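Local coordinates for Molybdate/tungstate binding protein (Sporomusa ovata, PDB 1FR3), which binds molybdate and tungstate, and so probably serves molybdate homeostasis by holding the oxyanions in sites of its hexameric assembly, at the interface of chains A and B and the interface of chains A and C. Residues are numbered along the deposited sequence; one frame, centred on the assembly and turned at random. Chains: chain A/B/C, Molybdate/tungstate binding protein.

Contact 1: the interface of chains A and B. Residues chain A 4, 6, 59-61; chain B 22, 38-39, 42.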
# COMPACT_ATOMS: atom_id res chain seq x y z
N SER A 4 12.24 6.60 -6.07
CA SER A 4 12.22 5.15 -6.30
C SER A 4 10.92 4.68 -6.92
O SER A 4 10.92 3.73 -7.71
CB SER A 4 12.53 4.39 -5.01
OG SER A 4 11.48 4.42 -4.06
N ARG A 6 8.53 3.59 -9.21
CA ARG A 6 8.81 3.45 -10.63
C ARG A 6 7.77 3.94 -11.60
O ARG A 6 8.14 4.21 -12.75
CB ARG A 6 9.09 1.97 -10.94
CG ARG A 6 10.33 1.41 -10.26
CD ARG A 6 11.62 1.92 -10.90
NE ARG A 6 12.03 3.21 -10.35
CZ ARG A 6 12.99 3.97 -10.85
NH1 ARG A 6 13.66 3.59 -11.94
NH2 ARG A 6 13.30 5.13 -10.29
N LYS A 59 4.11 3.24 -6.54
CA LYS A 59 5.23 2.35 -6.22
C LYS A 59 5.05 1.01 -6.91
O LYS A 59 3.94 0.49 -7.02
CB LYS A 59 5.30 2.18 -4.70
CG LYS A 59 6.64 1.67 -4.19
CD LYS A 59 6.65 1.59 -2.67
CE LYS A 59 8.02 1.14 -2.16
NZ LYS A 59 8.27 -0.28 -2.55
N ALA A 60 6.14 0.42 -7.43
CA ALA A 60 6.08 -0.84 -8.14
C ALA A 60 5.41 -1.97 -7.36
O ALA A 60 4.67 -2.77 -7.93
CB ALA A 60 7.47 -1.33 -8.56
N THR A 61 5.63 -1.99 -6.05
CA THR A 61 5.07 -3.04 -5.21
C THR A 61 3.58 -2.85 -4.94
O THR A 61 2.96 -3.74 -4.35
CB THR A 61 5.81 -3.12 -3.86
OG1 THR A 61 5.79 -1.82 -3.26
CG2 THR A 61 7.26 -3.56 -4.06
N MET B 22 14.15 -7.30 -5.93
CA MET B 22 14.04 -6.34 -4.84
C MET B 22 15.37 -6.05 -4.14
O MET B 22 16.32 -6.83 -4.15
CB MET B 22 13.05 -6.87 -3.79
CG MET B 22 11.63 -7.10 -4.30
SD MET B 22 10.83 -5.65 -4.99
CE MET B 22 10.72 -4.59 -3.55
N ILE B 38 12.56 -1.79 -2.06
CA ILE B 38 12.32 -1.16 -3.35
C ILE B 38 12.93 -2.01 -4.46
O ILE B 38 13.59 -3.01 -4.13
CB ILE B 38 12.90 0.26 -3.42
CG1 ILE B 38 14.43 0.22 -3.33
CG2 ILE B 38 12.29 1.15 -2.35
CD1 ILE B 38 15.09 1.58 -3.44
N THR B 39 12.70 -1.67 -5.72
CA THR B 39 13.29 -2.50 -6.79
C THR B 39 14.78 -2.23 -6.96
O THR B 39 15.27 -1.15 -6.65
CB THR B 39 12.60 -2.23 -8.14
OG1 THR B 39 12.80 -0.85 -8.50
CG2 THR B 39 11.11 -2.50 -8.06
N SER B 42 15.48 0.78 -9.04
CA SER B 42 15.55 2.05 -8.33
C SER B 42 16.90 2.25 -7.66
O SER B 42 17.39 3.38 -7.63
CB SER B 42 14.45 2.15 -7.26
OG SER B 42 13.20 2.21 -7.90
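The main-chain carbonyl oxygen O of A:Ser4 accepts from donors of both chains. The hydroxyl OG of B:Ser42 reaches it across the interface at 2.7 Å, in the carbonyl plane and on a lone pair. NE of A:Arg6 comes from its own chain at 2.9 Å, standing 39° above that plane, while the carbonyl oxygen lies nearly in the plane of the guanidinium. The side chain of A:Arg6 is bent at chi2 and chi3, a fold that brings NE back to a residue two places earlier. OG of B:Ser42 also rests over NE, 2.9 Å away, but above the guanidinium plane and well off the N-H direction, so it is a close polar contact more than a hydrogen bond; CA of B:Ser42 sits over one face of the same group. An alanine in place of A:Arg6 would probably leave the A:Ser4 carbonyl with one donor fewer and B:Ser42 without the flat group it packs against. Near the start of helix 40-46, OG1 of B:Thr39 accepts from B:Ser42 N, a helix-capping pattern. If the serine hydrogen goes to A:Ser4 O, the 3.1 Å bond between OG of B:Ser42 and OG1 of B:Thr39 would probably run from the threonine; a hydroxyl that gives and accepts suits this place. Small groups let the chains close up where the methyl of A:Ala60 meets CG2 of B:Thr39. Residues lining tungstate pockets meet here from both chains, so the interface probably helps shape those sites. NZ of A:Lys59 bonds to OG1 of A:Thr61 at 3.0 Å, and CG2 of that threonine touches CE of B:Met22 at 3.7 Å.

Contact 2: the interface of chains A and C. Residues chain A 27, 34-36, 56, 58; chain C 7, 63-65.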
# COMPACT_ATOMS: atom_id res chain seq x y z
N MET A 27 -8.05 12.59 -12.78
CA MET A 27 -7.12 13.05 -13.80
C MET A 27 -7.35 12.37 -15.14
O MET A 27 -7.97 11.31 -15.22
CB MET A 27 -5.69 12.73 -13.32
CG MET A 27 -5.28 13.50 -12.08
SD MET A 27 -3.79 12.83 -11.31
CE MET A 27 -4.47 11.39 -10.47
N LEU A 34 -7.91 8.63 -14.41
CA LEU A 34 -7.18 8.14 -13.25
C LEU A 34 -7.85 8.75 -12.01
O LEU A 34 -8.41 9.85 -12.10
CB LEU A 34 -5.71 8.52 -13.27
CG LEU A 34 -4.87 8.12 -14.49
CD1 LEU A 34 -3.44 8.61 -14.32
CD2 LEU A 34 -4.92 6.61 -14.68
N VAL A 35 -7.79 8.04 -10.89
CA VAL A 35 -8.37 8.55 -9.65
C VAL A 35 -7.37 8.32 -8.51
O VAL A 35 -6.99 7.18 -8.26
CB VAL A 35 -9.72 7.91 -9.29
CG1 VAL A 35 -10.26 8.46 -7.97
CG2 VAL A 35 -10.72 8.16 -10.41
N ALA A 36 -6.95 9.41 -7.89
CA ALA A 36 -6.06 9.33 -6.74
C ALA A 36 -6.82 9.80 -5.49
O ALA A 36 -7.59 10.77 -5.57
CB ALA A 36 -4.81 10.17 -6.94
N ALA A 56 1.21 11.49 -11.84
CA ALA A 56 0.63 10.47 -10.97
C ALA A 56 1.79 9.51 -10.66
O ALA A 56 2.54 9.17 -11.59
CB ALA A 56 -0.54 9.76 -11.62
N VAL A 58 3.14 5.87 -8.69
CA VAL A 58 2.77 4.62 -8.04
C VAL A 58 3.99 3.74 -7.76
O VAL A 58 4.78 3.50 -8.68
CB VAL A 58 1.76 3.82 -8.89
CG1 VAL A 58 1.33 2.56 -8.15
CG2 VAL A 58 0.54 4.66 -9.24
N ASN C 7 -7.85 2.53 -10.76
CA ASN C 7 -6.95 2.73 -11.88
C ASN C 7 -6.67 1.46 -12.66
O ASN C 7 -5.91 0.60 -12.20
CB ASN C 7 -5.65 3.39 -11.38
CG ASN C 7 -5.98 4.71 -10.70
OD1 ASN C 7 -6.30 5.67 -11.40
ND2 ASN C 7 -5.91 4.73 -9.37
N MET C 63 -2.10 5.92 -5.04
CA MET C 63 -1.57 6.77 -6.10
C MET C 63 -1.28 8.16 -5.55
O MET C 63 -2.20 8.81 -5.06
CB MET C 63 -2.55 6.84 -7.26
CG MET C 63 -2.12 7.75 -8.40
SD MET C 63 -3.24 7.71 -9.81
CE MET C 63 -2.78 6.15 -10.57
N GLU C 64 -0.02 8.57 -5.59
CA GLU C 64 0.41 9.89 -5.14
C GLU C 64 0.26 10.86 -6.31
O GLU C 64 0.13 10.47 -7.49
CB GLU C 64 1.82 9.90 -4.56
CG GLU C 64 2.09 9.44 -3.14
CD GLU C 64 3.53 9.46 -2.57
OE1 GLU C 64 4.26 10.27 -3.12
OE2 GLU C 64 3.82 8.63 -1.69
N VAL C 65 0.26 12.16 -6.03
CA VAL C 65 0.23 13.21 -7.04
C VAL C 65 1.42 14.13 -6.78
O VAL C 65 1.65 14.56 -5.65
CB VAL C 65 -1.06 14.05 -7.02
CG1 VAL C 65 -1.00 15.15 -8.08
CG2 VAL C 65 -2.28 13.17 -7.26
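C:Met63 pushes its thioether into an apolar pocket of chain A and forms the centre of this patch of a two-fold symmetric interface between copies of the protein. Its CG is anti to the backbone N (chi1 178°) and the chain stays extended through chi2, which carries the sulfur away from its own backbone; the bend at chi3 then swings the methyl aside. The flexible, unbranched methionine can thus meet several surfaces with different atoms. CG lies against the methyl of A:Ala36, SD comes to 3.8 Å from CB of A:Ala56, and CE reaches CG2 of A:Val58 at 3.9 Å. From the strand beyond, A:Met27 runs past C:Met63 in the opposite direction and sets its terminal methyl CE beside SD of its partner. Alanine suits this floor, its single methyl letting the thioether lie close to the strand backbones. CG2 of C:Val65 extends the apolar patch over A:Ala36. At the polar rim, the carboxamide of C:Asn7 spans the backbone of A:Val35: OD1 accepts from A:Val35 N at 2.8 Å, and ND2 donates to A:Val35 O at 2.9 Å. Asparagine suits this place because its planar amide offers donor and acceptor together, which fixes its rotation. A:Leu34 crosses it at about a right angle, CD2 being 3.7 Å from OD1. In the fold, C-terminal strand 64-66 of chain C joins strand 53-58 of chain A through an antiparallel bridge between C:Val65 and A:Ala56, while C:Asn7 opens strand 7-18.

The centres of the C-alpha atoms of contact 1 and contact 2 lie about 16 Å apart, and chain A takes part in both. Strands 22-29 and 32-39 serve both in different copies: the first gives B:Met22 to contact 1 and A:Met27 to contact 2, the second its end and its middle. In chain A, strand 53-58 of contact 2 runs directly into the 59-61 segment of contact 1, so packing at one could help to place the other. The patch of contact 1 is small, that of contact 2 hides more surface. Together they tie one subunit to two neighbours within the six-chain assembly.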